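Local coordinates for GMP reductase (Trypanosoma brucei brucei, PDB 6JIG), which probably catalyses the NADPH-dependent deamination of GMP to IMP, and binds guanine nucleotides at a regulatory pair of CBS domains as well as in its catalytic barrel, at residues Arg93-Ile105 with Leu203-Leu215. The protein carries 1 engineered substitution. Sequence-based numbering, arbitrary orientation.
With 5GP (guanosine-5'-monophosphate), chain C.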
# COMPACT_ATOMS: atom_id res chain seq x y z
N ARG A 93 38.07 13.34 -31.00
CA ARG A 93 39.37 12.88 -30.55
C ARG A 93 39.35 11.42 -30.10
O ARG A 93 40.43 10.83 -29.90
CB ARG A 93 39.86 13.81 -29.42
CG ARG A 93 41.35 13.94 -29.28
CD ARG A 93 41.99 14.83 -30.32
NE ARG A 93 43.44 14.65 -30.30
CZ ARG A 93 44.34 15.56 -30.66
NH1 ARG A 93 43.96 16.76 -31.10
NH2 ARG A 93 45.62 15.26 -30.58
N ALA A 94 38.17 10.80 -29.98
CA ALA A 94 38.08 9.44 -29.46
C ALA A 94 38.86 8.45 -30.32
O ALA A 94 39.48 7.52 -29.80
CB ALA A 94 36.62 9.02 -29.35
N GLN A 95 38.80 8.61 -31.64
CA GLN A 95 39.54 7.76 -32.56
C GLN A 95 39.67 8.49 -33.89
O GLN A 95 38.94 9.44 -34.16
CB GLN A 95 38.86 6.40 -32.75
CG GLN A 95 37.43 6.49 -33.25
CD GLN A 95 36.68 5.21 -32.99
OE1 GLN A 95 36.36 4.87 -31.84
NE2 GLN A 95 36.41 4.46 -34.06
N SER A 96 40.61 8.03 -34.71
CA SER A 96 40.86 8.66 -36.00
C SER A 96 41.67 7.68 -36.85
O SER A 96 42.08 6.63 -36.37
CB SER A 96 41.60 9.99 -35.84
OG SER A 96 41.56 10.74 -37.04
N PHE A 97 41.90 8.04 -38.11
CA PHE A 97 42.89 7.29 -38.89
C PHE A 97 44.21 8.04 -38.77
O PHE A 97 45.14 7.57 -38.11
CB PHE A 97 42.45 7.11 -40.34
CG PHE A 97 43.46 6.35 -41.17
CD1 PHE A 97 43.87 5.09 -40.77
CD2 PHE A 97 44.01 6.90 -42.31
CE1 PHE A 97 44.83 4.38 -41.50
CE2 PHE A 97 44.96 6.19 -43.05
CZ PHE A 97 45.36 4.93 -42.64
N LEU A 98 44.29 9.22 -39.36
CA LEU A 98 45.42 10.12 -39.16
C LEU A 98 45.08 11.05 -37.99
O LEU A 98 44.15 11.85 -38.09
CB LEU A 98 45.71 10.93 -40.42
CG LEU A 98 46.07 10.18 -41.70
CD1 LEU A 98 46.47 11.20 -42.77
CD2 LEU A 98 47.19 9.21 -41.47
N ILE A 99 45.82 10.92 -36.89
CA ILE A 99 45.62 11.82 -35.76
C ILE A 99 46.29 13.14 -36.06
O ILE A 99 47.52 13.20 -36.22
CB ILE A 99 46.16 11.20 -34.46
CG1 ILE A 99 45.53 9.84 -34.20
CG2 ILE A 99 45.91 12.14 -33.29
CD1 ILE A 99 46.28 9.00 -33.17
N GLU A 100 45.50 14.21 -36.14
CA GLU A 100 46.06 15.53 -36.33
C GLU A 100 46.50 16.09 -34.98
O GLU A 100 45.92 15.77 -33.94
CB GLU A 100 45.05 16.47 -36.99
CG GLU A 100 44.70 16.09 -38.43
CD GLU A 100 43.94 17.18 -39.17
OE1 GLU A 100 43.60 18.21 -38.55
OE2 GLU A 100 43.68 17.01 -40.38
N SER A 101 47.55 16.91 -35.01
CA SER A 101 48.12 17.51 -33.81
C SER A 101 48.29 16.51 -32.66
O SER A 101 47.78 16.74 -31.56
CB SER A 101 47.29 18.70 -33.37
OG SER A 101 47.08 19.58 -34.46
N PRO A 102 48.98 15.40 -32.89
CA PRO A 102 49.16 14.42 -31.81
C PRO A 102 49.87 15.06 -30.63
O PRO A 102 50.65 16.01 -30.78
CB PRO A 102 50.00 13.31 -32.46
CG PRO A 102 50.74 14.00 -33.55
CD PRO A 102 49.82 15.09 -34.06
N ARG A 103 49.56 14.55 -29.44
CA ARG A 103 50.13 15.13 -28.22
C ARG A 103 51.62 14.84 -28.14
O ARG A 103 52.08 13.73 -28.46
CB ARG A 103 49.42 14.57 -26.98
CG ARG A 103 47.89 14.75 -26.99
CD ARG A 103 47.50 16.22 -27.12
NE ARG A 103 47.84 16.97 -25.92
CZ ARG A 103 47.77 18.29 -25.80
NH1 ARG A 103 47.36 19.04 -26.82
NH2 ARG A 103 48.11 18.87 -24.65
N ILE A 104 52.39 15.84 -27.70
CA ILE A 104 53.84 15.77 -27.71
C ILE A 104 54.38 16.11 -26.32
O ILE A 104 53.66 16.59 -25.45
CB ILE A 104 54.48 16.68 -28.78
CG1 ILE A 104 53.89 18.08 -28.76
CG2 ILE A 104 54.29 16.08 -30.15
CD1 ILE A 104 54.49 19.01 -27.76
N ILE A 105 55.68 15.89 -26.15
CA ILE A 105 56.38 16.23 -24.93
C ILE A 105 57.83 16.50 -25.30
O ILE A 105 58.30 16.08 -26.36
CB ILE A 105 56.26 15.11 -23.88
CG1 ILE A 105 56.63 15.62 -22.48
CG2 ILE A 105 57.08 13.89 -24.30
CD1 ILE A 105 56.33 14.64 -21.39
N LEU A 203 56.93 16.52 -37.09
CA LEU A 203 55.79 15.64 -36.84
C LEU A 203 54.53 16.21 -37.49
O LEU A 203 54.15 17.35 -37.21
CB LEU A 203 55.60 15.47 -35.34
CG LEU A 203 54.39 14.66 -34.90
CD1 LEU A 203 54.51 13.21 -35.36
CD2 LEU A 203 54.28 14.74 -33.39
N LEU A 204 53.88 15.42 -38.35
CA LEU A 204 52.64 15.84 -39.00
C LEU A 204 51.41 15.09 -38.49
O LEU A 204 50.42 15.73 -38.11
CB LEU A 204 52.75 15.66 -40.52
CG LEU A 204 53.91 16.39 -41.20
CD1 LEU A 204 53.93 16.04 -42.68
CD2 LEU A 204 53.76 17.89 -41.00
N TYR A 205 51.44 13.76 -38.48
CA TYR A 205 50.33 12.96 -37.98
C TYR A 205 50.88 11.80 -37.17
O TYR A 205 52.09 11.54 -37.13
CB TYR A 205 49.45 12.39 -39.11
CG TYR A 205 48.93 13.42 -40.09
CD1 TYR A 205 47.81 14.19 -39.78
CD2 TYR A 205 49.55 13.61 -41.31
CE1 TYR A 205 47.34 15.14 -40.68
CE2 TYR A 205 49.08 14.54 -42.21
CZ TYR A 205 47.98 15.31 -41.90
OH TYR A 205 47.53 16.24 -42.81
N LEU A 206 49.96 11.07 -36.54
CA LEU A 206 50.26 9.80 -35.90
C LEU A 206 49.19 8.79 -36.28
O LEU A 206 48.00 9.12 -36.30
CB LEU A 206 50.34 9.95 -34.37
CG LEU A 206 50.44 8.63 -33.60
CD1 LEU A 206 51.83 8.00 -33.86
CD2 LEU A 206 50.20 8.87 -32.10
N VAL A 207 49.62 7.57 -36.60
CA VAL A 207 48.70 6.44 -36.79
C VAL A 207 49.01 5.41 -35.72
O VAL A 207 50.18 5.03 -35.54
CB VAL A 207 48.81 5.83 -38.20
CG1 VAL A 207 47.66 4.85 -38.43
CG2 VAL A 207 48.81 6.93 -39.26
N THR A 208 47.98 4.95 -35.01
CA THR A 208 48.15 4.00 -33.92
C THR A 208 47.51 2.66 -34.27
O THR A 208 46.52 2.59 -35.01
CB THR A 208 47.53 4.51 -32.62
OG1 THR A 208 46.10 4.47 -32.72
CG2 THR A 208 47.96 5.92 -32.34
N LEU A 209 48.08 1.60 -33.70
CA LEU A 209 47.55 0.26 -33.90
C LEU A 209 46.10 0.17 -33.43
O LEU A 209 45.28 -0.51 -34.07
CB LEU A 209 48.42 -0.75 -33.16
CG LEU A 209 47.95 -2.19 -33.04
CD1 LEU A 209 47.80 -2.82 -34.41
CD2 LEU A 209 48.92 -2.97 -32.18
N SER A 210 45.77 0.84 -32.32
CA SER A 210 44.39 0.81 -31.82
C SER A 210 43.41 1.26 -32.88
O SER A 210 42.35 0.64 -33.06
CB SER A 210 44.26 1.70 -30.57
OG SER A 210 45.07 1.23 -29.51
N ASP A 211 43.73 2.35 -33.57
CA ASP A 211 42.85 2.87 -34.61
C ASP A 211 42.81 1.94 -35.81
O ASP A 211 41.75 1.73 -36.42
CB ASP A 211 43.31 4.25 -35.03
CG ASP A 211 43.02 5.31 -34.00
OD1 ASP A 211 41.94 5.25 -33.37
OD2 ASP A 211 43.85 6.23 -33.82
N VAL A 212 43.96 1.37 -36.18
CA VAL A 212 44.01 0.45 -37.32
C VAL A 212 43.16 -0.78 -37.04
O VAL A 212 42.39 -1.23 -37.90
CB VAL A 212 45.47 0.08 -37.63
CG1 VAL A 212 45.53 -1.09 -38.61
CG2 VAL A 212 46.23 1.29 -38.18
N VAL A 213 43.29 -1.34 -35.84
CA VAL A 213 42.49 -2.52 -35.49
C VAL A 213 41.00 -2.21 -35.61
O VAL A 213 40.24 -2.99 -36.17
CB VAL A 213 42.86 -3.01 -34.08
CG1 VAL A 213 41.78 -3.93 -33.52
CG2 VAL A 213 44.20 -3.71 -34.11
N LYS A 214 40.58 -1.05 -35.09
CA LYS A 214 39.17 -0.68 -35.18
C LYS A 214 38.71 -0.58 -36.64
O LYS A 214 37.63 -1.06 -36.99
CB LYS A 214 38.92 0.65 -34.46
CG LYS A 214 38.94 0.56 -32.94
CD LYS A 214 38.75 1.94 -32.33
CE LYS A 214 38.83 1.91 -30.80
NZ LYS A 214 39.38 3.20 -30.28
N LEU A 215 39.51 0.07 -37.49
CA LEU A 215 39.13 0.25 -38.89
C LEU A 215 39.13 -1.06 -39.65
O LEU A 215 38.39 -1.21 -40.63
CB LEU A 215 40.06 1.26 -39.55
CG LEU A 215 39.85 2.67 -39.01
CD1 LEU A 215 41.04 3.56 -39.30
CD2 LEU A 215 38.57 3.25 -39.60
P 5GP C . 46.09 4.05 -27.02
O1P 5GP C . 46.49 2.73 -27.65
O2P 5GP C . 46.98 5.22 -27.39
O3P 5GP C . 45.53 3.99 -25.61
O5' 5GP C . 44.82 4.50 -27.85
C5' 5GP C . 44.92 5.69 -28.60
C4' 5GP C . 43.57 6.23 -28.95
O4' 5GP C . 43.56 7.64 -28.60
C3' 5GP C . 43.30 6.15 -30.45
O3' 5GP C . 41.92 5.91 -30.71
C2' 5GP C . 43.73 7.53 -30.93
O2' 5GP C . 43.17 7.95 -32.16
C1' 5GP C . 43.30 8.41 -29.75
N9 5GP C . 44.06 9.66 -29.70
C8 5GP C . 43.53 10.87 -29.92
N7 5GP C . 44.51 11.80 -29.86
C5 5GP C . 45.67 11.15 -29.62
C6 5GP C . 46.98 11.59 -29.46
O6 5GP C . 47.24 12.81 -29.55
N1 5GP C . 47.95 10.70 -29.23
C2 5GP C . 47.68 9.39 -29.13
N2 5GP C . 48.71 8.54 -28.89
N3 5GP C . 46.40 8.92 -29.27
C4 5GP C . 45.39 9.79 -29.52
O HOH W 1 45.60 6.37 -35.74
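Ile99 and Leu206 meet where the chain entering the CBS (Bateman) module lies antiparallel to a late strand of the same module, and the pair illustrates how a CBS fold builds a nucleotide site between a linker, a strand and the helix that follows. Ile99 N donates to Leu206 O at 2.9 Å, whereas the return bond, Leu206 N to Ile99 O, is stretched to 3.3 Å. The packed side faces the bound GMP. With CG1 beside the backbone N (chi1 -56°), Ile99 puts CD1 against the methyl of Thr208 and sets CG2 against a face of the purine, nearest N7 and C5; Leu206 CD2 approaches N2 of the base. Nearby, Pro102 CG rests on Leu203 CD2, and Leu131 of strand 129-133 backs both residues. Guanine itself is read by the linker: Arg93 NE reaches N7 in the guanidinium plane, while Arg93 NH2 and Arg103 N share O6.

The other side of the strand pair is more open and mostly apolar. Leu98 CD1 stands over the centre of the Tyr205 ring, 4.1 Å from its centroid in a CH-pi contact, and Glu100 CG sits at the ring edge. Farther along, Phe97 crosses Leu215 at about a right angle, CD1 meeting CD1.

At the end of strand 203-208, on the nucleotide side, ribose and phosphate meet the start of helix 209-216. Thr208 N-caps this helix, its OG1 accepting from Asp211 N, and Ser210 OG holds a phosphate oxygen. One water, on the side of the Asp211 carboxylate away from the sugar, donates to its OD2 and to Phe97 O and accepts from Thr208 N. Both oxygens of that carboxylate face the ribose hydroxyls, with Asp211 OD2 at a very short 2.5 Å from O2' of GMP.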